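PDB 1XTY: peptidyl-tRNA hydrolase from Sulfolobus solfataricus, which catalyses the hydrolysis of N-acyl-aminoacyl-tRNA to a free tRNA and an N-acyl amino acid, its natural substrates possibly being peptidyl-tRNAs that drop off the ribosome. Local coordinates for residues A[5-10]-A[115-120]; A[16-21]-A[90-95]; A[43-48]-A[77-82]. All blocks are in the same frame, centred on the assembly; numbering follows the deposited sequence.

In the fold
From the N terminus, segment 5-10, the end of strand 2-9 and the residue after it, meets the C-terminal tail 115-120 in contact 1, closing a loop that spans nearly the whole chain. Inside it, the start of helix 16-35 meets the loop 90-95 in contact 2, and within that in turn helix 40-51 meets 77-82, which includes the start of edge strand 81-85, in contact 3. The three loops therefore nest without crossing. Contact 1 ties a sheet strand to the tail, contact 2 a helix start to a surface loop, contact 3 a helix to the edge of the sheet. Contacts 1 and 2 touch, Leu120 CD2 lying 3.7 Å from Ile19 CG2.

Contact 1: A[5-10]-A[115-120]; sequences VIVVRS and GDLKLL. With SO4 (sulfate ion), chain F.
Val7 lies nearest Leu117, with their CA atoms 8.6 Å apart, and Val8 lies nearest Leu120 at a CA separation of 7.6 Å. These spacings, with no hydrogen bond between the segments, show that strand 5-9 and the tail 115-120 are not neighbours in the sheet: strand 56-61 lies between them and gives Ile6 and Val8 their backbone bonds. The tail instead meets the strand through side chains. Val7 CG2, set beside its own backbone N, reaches Leu117 CD1 at 4.2 Å, and the two side chains cross at about a right angle. Val8, the next residue, touches the chain terminus, its CG2 lying 4.2 Å from Leu120 CD2. Leu117 and Leu120 also rest on Val59 and Ile58 of strand 56-61.

Arg9 turns away from the tail. Its guanidinium takes a sulfate, probably from the crystallisation liquor, at its edge. Arg9 NH1 donates to sulfate O2 over 2.6 Å. Arg9 NH2 donates to sulfate O3 over 3.0 Å, the straighter bond at 161°. NE pairs with Asp11, and NH1 also bonds Ile97 O. A methionine here would probably leave the Asp11 carboxylate without its charged mate and Ile97 O without this donor. The mixed sheet is characteristic of the PTH2 fold; in this chain the C-terminal tail packs against a central strand across its neighbour.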
loop_
_atom_site.group_PDB
_atom_site.type_symbol
_atom_site.label_atom_id
_atom_site.label_comp_id
_atom_site.label_asym_id
_atom_site.label_seq_id
_atom_site.Cartn_x
_atom_site.Cartn_y
_atom_site.Cartn_z
ATOM N N VAL A 5 -3.808 10.560 -0.056
ATOM C CA VAL A 5 -5.172 10.192 0.261
ATOM C C VAL A 5 -5.636 9.113 -0.704
ATOM O O VAL A 5 -5.390 9.201 -1.907
ATOM C CB VAL A 5 -6.127 11.401 0.140
ATOM C CG1 VAL A 5 -7.548 10.980 0.493
ATOM C CG2 VAL A 5 -5.663 12.522 1.058
ATOM N N ILE A 6 -6.283 8.086 -0.167
ATOM C CA ILE A 6 -6.810 7.011 -0.995
ATOM C C ILE A 6 -8.312 6.938 -0.747
ATOM O O ILE A 6 -8.762 6.786 0.390
ATOM C CB ILE A 6 -6.168 5.641 -0.666
ATOM C CG1 ILE A 6 -4.665 5.676 -0.948
ATOM C CG2 ILE A 6 -6.811 4.550 -1.519
ATOM C CD1 ILE A 6 -3.834 6.231 0.180
ATOM N N VAL A 7 -9.080 7.070 -1.822
ATOM C CA VAL A 7 -10.535 7.029 -1.753
ATOM C C VAL A 7 -11.032 5.647 -2.156
ATOM O O VAL A 7 -10.838 5.218 -3.293
ATOM C CB VAL A 7 -11.152 8.083 -2.697
ATOM C CG1 VAL A 7 -12.670 8.120 -2.521
ATOM C CG2 VAL A 7 -10.542 9.452 -2.418
ATOM N N VAL A 8 -11.682 4.956 -1.225
ATOM C CA VAL A 8 -12.193 3.613 -1.476
ATOM C C VAL A 8 -13.707 3.591 -1.698
ATOM O O VAL A 8 -14.446 4.306 -1.021
ATOM C CB VAL A 8 -11.862 2.685 -0.291
ATOM C CG1 VAL A 8 -12.361 1.280 -0.565
ATOM C CG2 VAL A 8 -10.363 2.691 -0.037
ATOM N N ARG A 9 -14.158 2.773 -2.649
ATOM C CA ARG A 9 -15.587 2.633 -2.950
ATOM C C ARG A 9 -16.262 1.740 -1.920
ATOM O O ARG A 9 -15.809 0.624 -1.666
ATOM C CB ARG A 9 -15.800 2.016 -4.330
ATOM C CG ARG A 9 -15.573 2.960 -5.486
ATOM C CD ARG A 9 -15.850 2.262 -6.804
ATOM N NE ARG A 9 -17.257 1.904 -6.958
ATOM C CZ ARG A 9 -17.726 1.162 -7.956
ATOM N NH1 ARG A 9 -16.895 0.697 -8.880
ATOM N NH2 ARG A 9 -19.022 0.895 -8.038
ATOM N N SER A 10 -17.360 2.223 -1.349
ATOM C CA SER A 10 -18.092 1.467 -0.339
ATOM C C SER A 10 -19.255 0.651 -0.904
ATOM O O SER A 10 -19.773 -0.235 -0.226
ATOM C CB SER A 10 -18.629 2.418 0.732
ATOM O OG SER A 10 -17.591 3.218 1.274
ATOM N N GLY A 115 -11.631 16.860 1.320
ATOM C CA GLY A 115 -11.860 17.314 2.682
ATOM C C GLY A 115 -13.243 17.036 3.251
ATOM O O GLY A 115 -13.473 17.242 4.444
ATOM N N ASP A 116 -14.159 16.551 2.418
ATOM C CA ASP A 116 -15.531 16.280 2.851
ATOM C C ASP A 116 -15.876 14.799 2.973
ATOM O O ASP A 116 -17.047 14.446 3.111
ATOM C CB ASP A 116 -16.510 16.932 1.868
ATOM C CG ASP A 116 -16.357 16.396 0.449
ATOM O OD1 ASP A 116 -15.206 16.311 -0.029
ATOM O OD2 ASP A 116 -17.381 16.059 -0.192
ATOM N N LEU A 117 -14.874 13.930 2.940
ATOM C CA LEU A 117 -15.151 12.502 3.009
ATOM C C LEU A 117 -14.940 11.871 4.377
ATOM O O LEU A 117 -14.127 12.337 5.172
ATOM C CB LEU A 117 -14.305 11.773 1.966
ATOM C CG LEU A 117 -14.398 12.396 0.570
ATOM C CD1 LEU A 117 -13.416 11.714 -0.366
ATOM C CD2 LEU A 117 -15.822 12.281 0.051
ATOM N N LYS A 118 -15.694 10.806 4.636
ATOM C CA LYS A 118 -15.608 10.073 5.893
ATOM C C LYS A 118 -14.471 9.059 5.819
ATOM O O LYS A 118 -14.208 8.485 4.763
ATOM C CB LYS A 118 -16.914 9.320 6.163
ATOM C CG LYS A 118 -18.152 10.190 6.315
ATOM C CD LYS A 118 -19.378 9.320 6.572
ATOM C CE LYS A 118 -20.634 10.153 6.776
ATOM N NZ LYS A 118 -21.835 9.295 6.985
ATOM N N LEU A 119 -13.804 8.836 6.945
ATOM C CA LEU A 119 -12.711 7.872 7.000
ATOM C C LEU A 119 -13.269 6.461 6.860
ATOM O O LEU A 119 -14.388 6.182 7.289
ATOM C CB LEU A 119 -11.965 7.991 8.328
ATOM C CG LEU A 119 -11.274 9.322 8.618
ATOM C CD1 LEU A 119 -10.756 9.316 10.049
ATOM C CD2 LEU A 119 -10.138 9.542 7.630
ATOM N N LEU A 120 -12.487 5.574 6.254
ATOM C CA LEU A 120 -12.909 4.190 6.075
ATOM C C LEU A 120 -12.817 3.462 7.415
ATOM O O LEU A 120 -12.166 4.010 8.329
ATOM C CB LEU A 120 -12.008 3.492 5.055
ATOM C CG LEU A 120 -12.313 2.021 4.764
ATOM C CD1 LEU A 120 -13.643 1.905 4.032
ATOM C CD2 LEU A 120 -11.191 1.425 3.930
HETATM S S SO4 F . -19.349 -0.690 -11.351
HETATM O O1 SO4 F . -19.154 -2.138 -11.164
HETATM O O2 SO4 F . -18.091 0.012 -11.049
HETATM O O3 SO4 F . -20.405 -0.222 -10.433
HETATM O O4 SO4 F . -19.744 -0.427 -12.746
#

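Contact 2: A[16-21]-A[90-95]; sequences KGKIAA and TQLEPG
Lys18 and Thr90 reach toward each other tip to tip between the first turn of helix 16-35 and the loop joining strands 81-85 and 97-106 of the PTH2 fold. The backbones stay well apart, 9.2 Å from Lys18 CA to Thr90 CA, so the side chains alone make the contact. The lysine chain leaves the helix with CG anti to the backbone N, bends once at chi2 (71°) and is otherwise extended, which carries its ammonium end over to the loop. From the other side Thr90 offers its methyl: OG1 lies anti to the backbone N (chi1 173°), leaving CG2 wedged between the backbone N and the carbonyl carbon. The 3.5 Å from Lys18 CE to Thr90 CG2 and the nominal 2.9 Å from Lys18 NZ to the same methyl are both shorter than usual for such pairs, so the local placement is doubtful.

The polar partner of Lys18 NZ is Asp86, in a salt bridge. A bound sulfate lies about 4 Å from the lysine side chain; it probably comes from the crystallisation liquor, though such ions often mark pockets. Ile19, Ala20 and Ala21 of the same helix pack on the second subunit of the homodimer. Leu92, which also touches Asp86, adds an apolar brush against the lysine, its CD1 standing 4.2 Å from Lys18 CE.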
loop_
_atom_site.group_PDB
_atom_site.type_symbol
_atom_site.label_atom_id
_atom_site.label_comp_id
_atom_site.label_asym_id
_atom_site.label_seq_id
_atom_site.Cartn_x
_atom_site.Cartn_y
_atom_site.Cartn_z
ATOM N N LYS A 16 -11.727 -7.018 4.321
ATOM C CA LYS A 16 -10.608 -6.188 4.754
ATOM C C LYS A 16 -9.301 -6.563 4.056
ATOM O O LYS A 16 -8.474 -5.696 3.783
ATOM C CB LYS A 16 -10.442 -6.251 6.276
ATOM C CG LYS A 16 -10.076 -7.605 6.836
ATOM C CD LYS A 16 -10.030 -7.534 8.363
ATOM C CE LYS A 16 -9.663 -8.872 8.980
ATOM N NZ LYS A 16 -9.625 -8.802 10.470
ATOM N N GLY A 17 -9.123 -7.848 3.762
ATOM C CA GLY A 17 -7.916 -8.288 3.079
ATOM C C GLY A 17 -7.880 -7.711 1.677
ATOM O O GLY A 17 -6.841 -7.252 1.196
ATOM N N LYS A 18 -9.038 -7.729 1.026
ATOM C CA LYS A 18 -9.193 -7.208 -0.329
ATOM C C LYS A 18 -8.924 -5.705 -0.342
ATOM O O LYS A 18 -8.173 -5.207 -1.177
ATOM C CB LYS A 18 -10.616 -7.480 -0.825
ATOM C CG LYS A 18 -10.872 -7.111 -2.275
ATOM C CD LYS A 18 -10.169 -8.075 -3.209
ATOM C CE LYS A 18 -10.574 -7.834 -4.649
ATOM N NZ LYS A 18 -9.827 -8.709 -5.598
ATOM N N ILE A 19 -9.550 -4.988 0.587
ATOM C CA ILE A 19 -9.382 -3.544 0.688
ATOM C C ILE A 19 -7.915 -3.169 0.867
ATOM O O ILE A 19 -7.417 -2.245 0.222
ATOM C CB ILE A 19 -10.188 -2.960 1.880
ATOM C CG1 ILE A 19 -11.686 -3.036 1.579
ATOM C CG2 ILE A 19 -9.769 -1.521 2.152
ATOM C CD1 ILE A 19 -12.566 -2.496 2.690
ATOM N N ALA A 20 -7.222 -3.890 1.741
ATOM C CA ALA A 20 -5.811 -3.609 1.991
ATOM C C ALA A 20 -4.984 -3.756 0.715
ATOM O O ALA A 20 -4.102 -2.942 0.443
ATOM C CB ALA A 20 -5.276 -4.540 3.074
ATOM N N ALA A 21 -5.267 -4.792 -0.068
ATOM C CA ALA A 21 -4.531 -5.006 -1.306
ATOM C C ALA A 21 -4.781 -3.873 -2.303
ATOM O O ALA A 21 -3.843 -3.379 -2.936
ATOM C CB ALA A 21 -4.921 -6.349 -1.926
ATOM N N THR A 90 -11.088 -12.628 -7.735
ATOM C CA THR A 90 -12.095 -13.085 -6.792
ATOM C C THR A 90 -13.459 -12.546 -7.232
ATOM O O THR A 90 -13.622 -12.181 -8.388
ATOM C CB THR A 90 -11.735 -12.631 -5.326
ATOM O OG1 THR A 90 -12.818 -12.953 -4.453
ATOM C CG2 THR A 90 -11.418 -11.141 -5.254
ATOM N N GLN A 91 -14.434 -12.549 -6.327
ATOM C CA GLN A 91 -15.784 -12.074 -6.616
ATOM C C GLN A 91 -15.887 -11.015 -7.720
ATOM O O GLN A 91 -16.449 -11.260 -8.787
ATOM C CB GLN A 91 -16.415 -11.529 -5.336
ATOM C CG GLN A 91 -16.680 -12.598 -4.286
ATOM C CD GLN A 91 -17.027 -11.994 -2.949
ATOM O OE1 GLN A 91 -17.433 -10.834 -2.876
ATOM N NE2 GLN A 91 -16.867 -12.780 -1.872
ATOM N N LEU A 92 -15.379 -9.825 -7.426
ATOM C CA LEU A 92 -15.426 -8.697 -8.342
ATOM C C LEU A 92 -14.997 -9.032 -9.765
ATOM O O LEU A 92 -14.084 -9.832 -9.991
ATOM C CB LEU A 92 -14.558 -7.548 -7.814
ATOM C CG LEU A 92 -14.972 -6.897 -6.490
ATOM C CD1 LEU A 92 -13.982 -5.805 -6.113
ATOM C CD2 LEU A 92 -16.368 -6.320 -6.622
ATOM N N GLU A 93 -15.667 -8.406 -10.727
ATOM C CA GLU A 93 -15.348 -8.607 -12.133
ATOM C C GLU A 93 -14.103 -7.793 -12.458
ATOM O O GLU A 93 -13.930 -6.684 -11.952
ATOM C CB GLU A 93 -16.511 -8.142 -13.018
ATOM C CG GLU A 93 -17.710 -9.078 -13.012
ATOM C CD GLU A 93 -17.539 -10.249 -13.962
ATOM O OE1 GLU A 93 -16.443 -10.848 -13.987
ATOM O OE2 GLU A 93 -18.509 -10.575 -14.681
ATOM N N PRO A 94 -13.210 -8.336 -13.297
ATOM C CA PRO A 94 -11.998 -7.586 -13.639
ATOM C C PRO A 94 -12.363 -6.281 -14.338
ATOM O O PRO A 94 -13.291 -6.240 -15.145
ATOM C CB PRO A 94 -11.237 -8.554 -14.542
ATOM C CG PRO A 94 -12.337 -9.355 -15.186
ATOM C CD PRO A 94 -13.266 -9.614 -14.027
ATOM N N GLY A 95 -11.644 -5.215 -14.007
ATOM C CA GLY A 95 -11.922 -3.927 -14.614
ATOM C C GLY A 95 -12.728 -3.020 -13.706
ATOM O O GLY A 95 -12.839 -1.822 -13.960
#

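Contact 3: A[43-48]-A[77-82]; sequences KEWLNE and MNLPFS
Trp45 projects from helix 40-51 with CG anti to the carbonyl carbon (chi1 -68°) and its indole twisted by a chi2 of -25°, a conformation that sends the six-membered ring ahead to meet Leu79 and Pro80. Leu79 holds CG beside its backbone N; with CD1 anti to CA (chi2 -177°), CD2 is the branch that meets the indole. This methyl approaches the ring obliquely and is almost equally far from two ring atoms, 3.7 Å from Trp45 CZ3 and 3.8 Å from Trp45 CH2. The two side chains cross at about a right angle. Pro80 comes to the edge of the indole, near its plane, with CD 4.4 Å from Trp45 CZ3.

Just upstream, Asn78 is the C-prime residue of a Schellman motif that ends helix 64-76, and its carbonyl oxygen is bonded by Trp42 NE1. Leu79 follows directly and is buried, touching Leu109 and Ile113 as well, while Trp45 packs on Ile2, Ala105 and Pro106. No hydrogen bond spans the two segments and every touching atom is carbon, which implies that shape fit and the burial of apolar surface hold helix 40-51 against the approach to edge strand 81-85.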
loop_
_atom_site.group_PDB
_atom_site.type_symbol
_atom_site.label_atom_id
_atom_site.label_comp_id
_atom_site.label_asym_id
_atom_site.label_seq_id
_atom_site.Cartn_x
_atom_site.Cartn_y
_atom_site.Cartn_z
ATOM N N LYS A 43 8.106 15.063 -7.404
ATOM C CA LYS A 43 9.234 14.375 -6.783
ATOM C C LYS A 43 9.619 15.014 -5.455
ATOM O O LYS A 43 10.016 14.321 -4.514
ATOM C CB LYS A 43 10.431 14.350 -7.739
ATOM C CG LYS A 43 10.225 13.412 -8.920
ATOM C CD LYS A 43 11.427 13.390 -9.846
ATOM C CE LYS A 43 11.193 12.429 -10.999
ATOM N NZ LYS A 43 12.291 12.484 -12.007
ATOM N N GLU A 44 9.496 16.335 -5.373
ATOM C CA GLU A 44 9.809 17.037 -4.137
ATOM C C GLU A 44 8.794 16.624 -3.075
ATOM O O GLU A 44 9.163 16.314 -1.941
ATOM C CB GLU A 44 9.757 18.553 -4.353
ATOM C CG GLU A 44 10.768 19.062 -5.369
ATOM C CD GLU A 44 10.657 20.555 -5.619
ATOM O OE1 GLU A 44 9.545 21.027 -5.941
ATOM O OE2 GLU A 44 11.684 21.256 -5.502
ATOM N N TRP A 45 7.514 16.611 -3.443
ATOM C CA TRP A 45 6.475 16.215 -2.499
ATOM C C TRP A 45 6.672 14.768 -2.048
ATOM O O TRP A 45 6.449 14.444 -0.883
ATOM C CB TRP A 45 5.078 16.344 -3.115
ATOM C CG TRP A 45 4.632 17.753 -3.381
ATOM C CD1 TRP A 45 5.059 18.890 -2.749
ATOM C CD2 TRP A 45 3.629 18.165 -4.314
ATOM N NE1 TRP A 45 4.378 19.985 -3.235
ATOM C CE2 TRP A 45 3.496 19.567 -4.195
ATOM C CE3 TRP A 45 2.826 17.483 -5.239
ATOM C CZ2 TRP A 45 2.591 20.302 -4.969
ATOM C CZ3 TRP A 45 1.925 18.213 -6.009
ATOM C CH2 TRP A 45 1.818 19.613 -5.867
ATOM N N LEU A 46 7.074 13.898 -2.974
ATOM C CA LEU A 46 7.285 12.491 -2.631
ATOM C C LEU A 46 8.411 12.341 -1.606
ATOM O O LEU A 46 8.270 11.625 -0.613
ATOM C CB LEU A 46 7.606 11.678 -3.891
ATOM C CG LEU A 46 7.885 10.182 -3.689
ATOM C CD1 LEU A 46 6.660 9.495 -3.106
ATOM C CD2 LEU A 46 8.259 9.556 -5.033
ATOM N N ASN A 47 9.528 13.020 -1.841
ATOM C CA ASN A 47 10.652 12.950 -0.912
ATOM C C ASN A 47 10.274 13.426 0.486
ATOM O O ASN A 47 10.642 12.802 1.483
ATOM C CB ASN A 47 11.826 13.781 -1.428
ATOM C CG ASN A 47 12.487 13.158 -2.635
ATOM O OD1 ASN A 47 12.864 11.982 -2.611
ATOM N ND2 ASN A 47 12.638 13.939 -3.697
ATOM N N GLU A 48 9.545 14.536 0.560
ATOM C CA GLU A 48 9.113 15.081 1.842
ATOM C C GLU A 48 8.153 14.114 2.532
ATOM O O GLU A 48 8.213 13.916 3.745
ATOM C CB GLU A 48 8.408 16.425 1.635
ATOM C CG GLU A 48 9.221 17.429 0.839
ATOM C CD GLU A 48 8.417 18.661 0.462
ATOM O OE1 GLU A 48 8.629 19.187 -0.650
ATOM O OE2 GLU A 48 7.582 19.106 1.276
ATOM N N MET A 77 -5.923 19.955 -11.421
ATOM C CA MET A 77 -4.968 20.642 -10.557
ATOM C C MET A 77 -3.560 20.078 -10.663
ATOM O O MET A 77 -2.677 20.420 -9.872
ATOM C CB MET A 77 -5.456 20.590 -9.114
ATOM C CG MET A 77 -6.822 21.217 -8.954
ATOM S SD MET A 77 -7.286 21.450 -7.251
ATOM C CE MET A 77 -7.736 19.846 -6.837
ATOM N N ASN A 78 -3.358 19.214 -11.651
ATOM C CA ASN A 78 -2.061 18.609 -11.906
ATOM C C ASN A 78 -1.431 17.911 -10.706
ATOM O O ASN A 78 -0.252 18.102 -10.417
ATOM C CB ASN A 78 -1.103 19.667 -12.459
ATOM C CG ASN A 78 -1.581 20.244 -13.782
ATOM O OD1 ASN A 78 -1.742 19.520 -14.768
ATOM N ND2 ASN A 78 -1.811 21.552 -13.809
ATOM N N LEU A 79 -2.225 17.104 -10.016
ATOM C CA LEU A 79 -1.748 16.340 -8.869
ATOM C C LEU A 79 -1.632 14.886 -9.313
ATOM O O LEU A 79 -2.329 14.458 -10.237
ATOM C CB LEU A 79 -2.743 16.417 -7.707
ATOM C CG LEU A 79 -3.038 17.784 -7.080
ATOM C CD1 LEU A 79 -3.999 17.602 -5.910
ATOM C CD2 LEU A 79 -1.743 18.424 -6.605
ATOM N N PRO A 80 -0.747 14.110 -8.668
ATOM C CA PRO A 80 -0.590 12.702 -9.041
ATOM C C PRO A 80 -1.843 11.949 -8.618
ATOM O O PRO A 80 -2.386 12.208 -7.541
ATOM C CB PRO A 80 0.623 12.246 -8.219
ATOM C CG PRO A 80 1.306 13.522 -7.802
ATOM C CD PRO A 80 0.173 14.474 -7.578
ATOM N N PHE A 81 -2.313 11.027 -9.451
ATOM C CA PHE A 81 -3.485 10.243 -9.092
ATOM C C PHE A 81 -3.425 8.867 -9.741
ATOM O O PHE A 81 -2.751 8.679 -10.750
ATOM C CB PHE A 81 -4.777 10.978 -9.489
ATOM C CG PHE A 81 -5.048 11.007 -10.969
ATOM C CD1 PHE A 81 -5.721 9.954 -11.591
ATOM C CD2 PHE A 81 -4.644 12.090 -11.741
ATOM C CE1 PHE A 81 -5.986 9.986 -12.964
ATOM C CE2 PHE A 81 -4.905 12.131 -13.115
ATOM C CZ PHE A 81 -5.576 11.077 -13.725
ATOM N N SER A 82 -4.106 7.900 -9.139
ATOM C CA SER A 82 -4.130 6.550 -9.685
ATOM C C SER A 82 -5.516 5.953 -9.550
ATOM O O SER A 82 -6.107 5.991 -8.473
ATOM C CB SER A 82 -3.118 5.655 -8.961
ATOM O OG SER A 82 -3.394 5.591 -7.569
#